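Long-range contact in multiple antibiotic resistance protein MARR (Escherichia coli, PDB 1JGS), which represses the marRAB operon, which is involved in activating antibiotic resistance and oxidative stress genes, by binding the marO operator/promoter site: residues C41-A46 and V92-G97. Sequence-based numbering, arbitrary orientation.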
# COMPACT_ATOMS: atom_id res chain seq x y z
N CYS A 41 -2.10 13.83 3.98
CA CYS A 41 -1.38 13.47 5.19
C CYS A 41 0.12 13.49 4.93
O CYS A 41 0.90 13.88 5.80
CB CYS A 41 -1.82 12.09 5.66
SG CYS A 41 -3.55 12.00 6.15
N SER A 42 0.52 13.07 3.73
CA SER A 42 1.94 13.04 3.37
C SER A 42 2.56 14.42 3.19
O SER A 42 3.71 14.63 3.55
CB SER A 42 2.14 12.25 2.08
OG SER A 42 1.70 10.91 2.23
N ILE A 43 1.81 15.35 2.61
CA ILE A 43 2.32 16.69 2.39
C ILE A 43 2.40 17.38 3.75
O ILE A 43 3.36 18.09 4.05
CB ILE A 43 1.38 17.50 1.46
CG1 ILE A 43 1.42 16.90 0.05
CG2 ILE A 43 1.79 18.96 1.43
CD1 ILE A 43 0.60 17.68 -0.98
N ARG A 44 1.38 17.15 4.57
CA ARG A 44 1.31 17.71 5.90
C ARG A 44 2.60 17.44 6.69
O ARG A 44 3.35 18.37 7.02
CB ARG A 44 0.11 17.14 6.65
CG ARG A 44 0.03 17.54 8.11
CD ARG A 44 -1.22 17.02 8.78
NE ARG A 44 -1.10 17.11 10.22
CZ ARG A 44 -1.97 16.60 11.09
NH1 ARG A 44 -3.06 15.98 10.67
NH2 ARG A 44 -1.74 16.71 12.39
N CYS A 45 2.83 16.16 6.98
CA CYS A 45 3.99 15.69 7.73
C CYS A 45 5.28 16.36 7.33
O CYS A 45 6.09 16.75 8.18
CB CYS A 45 4.16 14.19 7.55
SG CYS A 45 2.79 13.24 8.17
N ALA A 46 5.46 16.49 6.03
CA ALA A 46 6.65 17.10 5.48
C ALA A 46 6.60 18.64 5.48
O ALA A 46 7.61 19.28 5.17
CB ALA A 46 6.85 16.59 4.08
N VAL A 92 4.85 21.95 -2.64
CA VAL A 92 3.43 21.99 -2.47
C VAL A 92 3.22 21.84 -0.99
O VAL A 92 3.93 21.09 -0.32
CB VAL A 92 2.71 20.83 -3.22
CG1 VAL A 92 2.91 20.99 -4.75
CG2 VAL A 92 3.25 19.49 -2.73
N LYS A 93 2.28 22.61 -0.46
CA LYS A 93 1.96 22.55 0.95
C LYS A 93 0.46 22.68 1.03
O LYS A 93 -0.20 23.06 0.06
CB LYS A 93 2.63 23.71 1.70
CG LYS A 93 2.05 25.08 1.38
CD LYS A 93 2.91 26.17 1.97
CE LYS A 93 2.07 27.17 2.74
NZ LYS A 93 1.35 26.52 3.87
N LEU A 94 -0.10 22.36 2.19
CA LEU A 94 -1.53 22.45 2.37
C LEU A 94 -1.93 23.89 2.64
O LEU A 94 -1.18 24.65 3.23
CB LEU A 94 -1.97 21.60 3.56
CG LEU A 94 -1.64 20.11 3.53
CD1 LEU A 94 -2.46 19.43 4.64
CD2 LEU A 94 -1.97 19.49 2.15
N THR A 95 -3.12 24.26 2.18
CA THR A 95 -3.63 25.59 2.45
C THR A 95 -4.29 25.41 3.83
O THR A 95 -4.44 24.27 4.30
CB THR A 95 -4.69 25.98 1.42
OG1 THR A 95 -5.72 24.99 1.41
CG2 THR A 95 -4.07 26.08 0.03
N THR A 96 -4.68 26.51 4.49
CA THR A 96 -5.31 26.40 5.81
C THR A 96 -6.51 25.46 5.76
O THR A 96 -6.64 24.57 6.59
CB THR A 96 -5.82 27.77 6.34
OG1 THR A 96 -4.75 28.72 6.34
CG2 THR A 96 -6.35 27.62 7.77
N GLY A 97 -7.39 25.68 4.79
CA GLY A 97 -8.55 24.81 4.66
C GLY A 97 -8.13 23.36 4.44
O GLY A 97 -8.70 22.45 5.04
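In the winged helix-turn-helix domain of MarR, Ile-43 of helix 34-46 packs against Val-92, Lys-93 and Leu-94, the last residues of wing strand 90-94. Helix and strand run nearly perpendicular, at 97°, so a single helical residue does most of the touching. The beta-branched Ile-43 suits this place because its two arms reach different parts of the strand. CG2, anti to the backbone N, lies on the strand backbone, 3.6 Å from Lys-93 CA and 3.5 Å from Val-92 O. The other arm ends in CD1, which meets Val-92 CG2 at 3.7 Å, the two side chains crossing at about a right angle. Leu-94 spans two helical residues with its forked tip: CD2 sits 3.9 Å from Ile-43 CG2, while CD1 rests 4.0 Å from Arg-44 CB. Only the root of Arg-44 joins this apolar patch; its extended chain carries the guanidinium away to a salt bridge with Glu-103 of helix 96-118, a fitting division for a long residue at the surface. Lys-93 points away from the helix, and its NZ donates to Leu-94 O at 3.2 Å. Beyond the strand, Thr-95 caps helix 96-118, its OG1 bonded to Gly-98 N. Leu-54 of helix 51-58 also touches Ile-43, and Val-78 of the partner strand touches Leu-94, completing a hydrophobic junction between helix and beta-hairpin characteristic of the winged-helix fold.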